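Local coordinates for protein nigritoxine (PDB 5M41) that is a bacterial toxin that acts on crustaceans and insects and is built on a new fold, at residues 246-251 / 326-331; 358-363 / 367-372. All coordinates share one frame; numbering follows the deposited sequence.

Contact 1: residues 246-251 / 326-331; sequences AIQSPF and LDVISL
The flat amide of Gln248 has the CG2 methyl of Val328 over one face, at its oxygen end: CG2 lies 3.4 Å from OE1 and 3.9 Å from CD, and stands about 3 Å out of the amide plane. At OE1 a water sits close to that plane but on its other side; it donates to Gln248 OE1 at 2.7 Å and to Leu326 O at 2.6 Å, so a carbonyl at the start of the second segment is reached through solvent. OE1 and Leu326 O, 4.4 Å apart, are both acceptors, and the water supplies the two protons that join them. The glutamine sits in the loop between helices 240-245 and 253-264, on a type I beta turn from Ala246 to Ser249 in which Ala246 O takes both the backbone N and the hydroxyl of Ser249, the latter on a lone pair in the carbonyl plane (OG to O 2.8 Å). Val328 opens strand 328-336 of an antiparallel sheet. Gln248 places CG beside its backbone N (chi1 -64°) and then runs extended, crossing the valine side chain at about a right angle. Ala24 and Asn21 also touch the glutamine, while Val328 packs further on Val370 of the neighbouring strand.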
# COMPACT_ATOMS: atom_id res chain seq x y z
N ALA A 246 -12.24 -19.02 5.40
CA ALA A 246 -11.80 -17.62 5.36
C ALA A 246 -10.78 -17.26 6.45
O ALA A 246 -10.54 -16.08 6.72
CB ALA A 246 -13.02 -16.68 5.43
N ILE A 247 -10.20 -18.27 7.09
CA ILE A 247 -9.25 -18.08 8.21
C ILE A 247 -8.07 -17.14 7.90
O ILE A 247 -7.60 -16.42 8.77
CB ILE A 247 -8.75 -19.45 8.80
CG1 ILE A 247 -7.87 -19.25 10.03
CG2 ILE A 247 -7.87 -20.21 7.82
CD1 ILE A 247 -8.63 -18.84 11.26
N GLN A 248 -7.58 -17.15 6.66
CA GLN A 248 -6.50 -16.23 6.27
C GLN A 248 -7.01 -15.04 5.44
O GLN A 248 -6.24 -14.38 4.75
CB GLN A 248 -5.39 -17.00 5.54
CG GLN A 248 -4.72 -18.03 6.44
CD GLN A 248 -3.50 -18.67 5.80
OE1 GLN A 248 -3.56 -19.12 4.67
NE2 GLN A 248 -2.39 -18.74 6.54
N SER A 249 -8.31 -14.76 5.48
CA SER A 249 -8.86 -13.66 4.68
C SER A 249 -8.66 -12.33 5.42
O SER A 249 -8.42 -12.31 6.64
CB SER A 249 -10.34 -13.90 4.34
OG SER A 249 -11.13 -13.69 5.49
N PRO A 250 -8.71 -11.21 4.68
CA PRO A 250 -8.37 -9.92 5.31
C PRO A 250 -9.23 -9.53 6.53
O PRO A 250 -8.67 -8.94 7.48
CB PRO A 250 -8.57 -8.93 4.17
CG PRO A 250 -8.23 -9.74 2.94
CD PRO A 250 -8.82 -11.10 3.21
N PHE A 251 -10.54 -9.85 6.53
CA PHE A 251 -11.41 -9.44 7.64
C PHE A 251 -11.92 -10.66 8.42
O PHE A 251 -12.92 -10.57 9.07
CB PHE A 251 -12.58 -8.51 7.17
CG PHE A 251 -12.14 -7.42 6.18
CD1 PHE A 251 -11.38 -6.32 6.61
CD2 PHE A 251 -12.45 -7.53 4.83
CE1 PHE A 251 -10.97 -5.33 5.70
CE2 PHE A 251 -12.04 -6.55 3.92
CZ PHE A 251 -11.31 -5.45 4.37
N LEU A 326 -5.46 -21.63 -2.38
CA LEU A 326 -5.07 -21.48 -0.98
C LEU A 326 -3.76 -20.73 -0.71
O LEU A 326 -3.43 -20.47 0.44
CB LEU A 326 -5.07 -22.84 -0.26
CG LEU A 326 -6.40 -23.60 -0.22
CD1 LEU A 326 -6.20 -25.01 0.35
CD2 LEU A 326 -7.45 -22.85 0.59
N ASP A 327 -3.02 -20.41 -1.77
CA ASP A 327 -1.80 -19.60 -1.68
C ASP A 327 -2.12 -18.22 -1.14
O ASP A 327 -3.08 -17.58 -1.60
CB ASP A 327 -1.19 -19.38 -3.07
CG ASP A 327 -0.46 -20.59 -3.61
OD1 ASP A 327 -0.02 -21.42 -2.80
OD2 ASP A 327 -0.30 -20.69 -4.85
N VAL A 328 -1.28 -17.74 -0.22
CA VAL A 328 -1.41 -16.38 0.29
C VAL A 328 -0.77 -15.41 -0.69
O VAL A 328 0.36 -15.60 -1.13
CB VAL A 328 -0.80 -16.24 1.71
CG1 VAL A 328 -0.76 -14.78 2.14
CG2 VAL A 328 -1.62 -17.05 2.73
N ILE A 329 -1.51 -14.38 -1.06
CA ILE A 329 -1.05 -13.42 -2.02
C ILE A 329 -1.23 -12.01 -1.46
O ILE A 329 -2.05 -11.79 -0.56
CB ILE A 329 -1.74 -13.58 -3.40
CG1 ILE A 329 -3.25 -13.38 -3.31
CG2 ILE A 329 -1.45 -14.95 -4.03
CD1 ILE A 329 -3.89 -13.12 -4.67
N SER A 330 -0.44 -11.08 -1.97
CA SER A 330 -0.62 -9.68 -1.68
C SER A 330 -1.08 -9.06 -2.99
O SER A 330 -0.34 -9.10 -3.99
CB SER A 330 0.70 -9.06 -1.24
OG SER A 330 0.60 -7.64 -1.19
N LEU A 331 -2.30 -8.55 -3.02
CA LEU A 331 -2.72 -7.74 -4.14
C LEU A 331 -2.37 -6.29 -3.79
O LEU A 331 -3.01 -5.67 -2.93
CB LEU A 331 -4.21 -7.93 -4.45
CG LEU A 331 -4.95 -6.90 -5.31
CD1 LEU A 331 -4.38 -6.78 -6.72
CD2 LEU A 331 -6.42 -7.27 -5.39
O HOH W 1 -4.76 -20.41 2.65

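Contact 2: residues 358-363 / 367-372; sequences GGISIA and VDIVGS
Ile360 sets CG1 beside its backbone N (chi1 -53°) and then folds CD1 back (chi2 -62°), which carries this methyl across to Ile369, where it rests 4.1 Å from both CG1 and CG2. The two isoleucines, a non-hydrogen-bonded antiparallel pair, lie side by side and point the same way. Ile362 and Val367 form the next such pair, with Ile362 CG1 4.3 Å from Val367 CG1. These four residues make one apolar face, covered by helices 386-396 and 406-415. The motif is an antiparallel beta hairpin of strands 359-363 and 366-370; segments 359-363 and 367-370 run 163° apart. Its hydrogen-bonded pairs are Gly359 with Val370 and Ser361 with Asp368, each linked by two bonds. Val370 N meets Gly359 O almost head-on at 2.9 Å, whereas the return bond, from Gly359 N to Val370 O, comes in tilted from the carbonyl plane. Ser361 N reaches Asp368 O at 3.0 Å, within the carbonyl plane, and Asp368 N returns to Ser361 O. On the face of Ser361 and Asp368, the carboxylate passes Ser361 CB at 4.0 Å from OD2, but its polar partners lie outside the hairpin: Thr440 OG1 and Ala441 N bond OD2, while Ser332 OG and Gln442 NE2 bond OD1. Four partners therefore fix the rotation of this buried group and probably stabilise its negative charge. Beyond Val370 the chain turns a corner at Gly371, and Ser372 takes the N-cap position of helix 373-382.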
# COMPACT_ATOMS: atom_id res chain seq x y z
N GLY A 358 -4.42 -12.99 7.16
CA GLY A 358 -4.44 -11.96 6.13
C GLY A 358 -4.77 -10.58 6.72
O GLY A 358 -4.90 -10.44 7.93
N GLY A 359 -4.91 -9.57 5.86
CA GLY A 359 -5.25 -8.24 6.31
C GLY A 359 -5.01 -7.18 5.27
O GLY A 359 -4.94 -7.46 4.06
N ILE A 360 -4.91 -5.95 5.75
CA ILE A 360 -4.69 -4.79 4.88
C ILE A 360 -3.41 -4.14 5.37
O ILE A 360 -3.27 -3.90 6.57
CB ILE A 360 -5.87 -3.77 4.94
CG1 ILE A 360 -7.22 -4.46 4.67
CG2 ILE A 360 -5.65 -2.61 3.97
CD1 ILE A 360 -7.36 -5.10 3.29
N SER A 361 -2.47 -3.90 4.47
CA SER A 361 -1.28 -3.12 4.80
C SER A 361 -1.37 -1.78 4.10
O SER A 361 -1.78 -1.71 2.94
CB SER A 361 -0.01 -3.84 4.35
OG SER A 361 0.06 -5.14 4.91
N ILE A 362 -0.97 -0.73 4.79
CA ILE A 362 -1.03 0.61 4.24
C ILE A 362 0.41 1.08 4.07
O ILE A 362 1.18 1.07 5.02
CB ILE A 362 -1.88 1.55 5.14
CG1 ILE A 362 -3.37 1.14 5.09
CG2 ILE A 362 -1.74 3.01 4.68
CD1 ILE A 362 -4.22 1.78 6.18
N ALA A 363 0.79 1.42 2.84
CA ALA A 363 2.10 1.93 2.55
C ALA A 363 1.96 3.43 2.31
O ALA A 363 0.84 3.92 2.23
CB ALA A 363 2.67 1.25 1.30
N VAL A 367 -2.10 0.56 -0.88
CA VAL A 367 -2.52 -0.50 0.02
C VAL A 367 -2.24 -1.87 -0.57
O VAL A 367 -2.22 -2.05 -1.79
CB VAL A 367 -4.02 -0.41 0.42
CG1 VAL A 367 -4.34 0.99 0.93
CG2 VAL A 367 -4.92 -0.76 -0.76
N ASP A 368 -2.02 -2.84 0.31
CA ASP A 368 -1.95 -4.24 -0.09
C ASP A 368 -3.11 -4.99 0.57
O ASP A 368 -3.35 -4.84 1.76
CB ASP A 368 -0.65 -4.87 0.38
CG ASP A 368 0.59 -4.14 -0.14
OD1 ASP A 368 0.66 -3.75 -1.34
OD2 ASP A 368 1.54 -3.98 0.67
N ILE A 369 -3.79 -5.81 -0.21
CA ILE A 369 -4.86 -6.67 0.29
C ILE A 369 -4.29 -8.08 0.35
O ILE A 369 -3.90 -8.64 -0.69
CB ILE A 369 -6.11 -6.58 -0.61
CG1 ILE A 369 -6.58 -5.11 -0.72
CG2 ILE A 369 -7.21 -7.50 -0.08
CD1 ILE A 369 -7.55 -4.80 -1.86
N VAL A 370 -4.17 -8.63 1.56
CA VAL A 370 -3.46 -9.92 1.78
C VAL A 370 -4.41 -11.01 2.30
O VAL A 370 -5.12 -10.80 3.27
CB VAL A 370 -2.28 -9.74 2.75
CG1 VAL A 370 -1.61 -11.08 3.09
CG2 VAL A 370 -1.26 -8.76 2.17
N GLY A 371 -4.45 -12.14 1.63
CA GLY A 371 -5.21 -13.31 2.05
C GLY A 371 -4.99 -14.39 1.01
O GLY A 371 -4.19 -14.20 0.10
N SER A 372 -5.71 -15.51 1.11
CA SER A 372 -5.55 -16.51 0.07
C SER A 372 -6.15 -15.97 -1.22
O SER A 372 -7.05 -15.12 -1.17
CB SER A 372 -6.19 -17.84 0.47
OG SER A 372 -7.57 -17.85 0.14

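In the fold
Contact 1 and contact 2 have centres about 8 Å apart and both reach one antiparallel sheet, in which strand 328-336 lies next to strand 366-370. Probable backbone hydrogen bonds join them, from Leu331 N to Ile369 O (2.8 Å) and from Ile329 N to Gly371 O (2.9 Å). The hairpin strand 366-370 is thus paired along one edge with 359-363 and along the other with 328-336. The loop of contact 1 reaches the hairpin too, since Pro250 CG packs 3.3 Å from Val370 O. Ser330 OG lies 3.4 Å from Asp368 CB. The magnesium ion is bound at Val189, Glu192 and Asp195, none of which belongs to either contact.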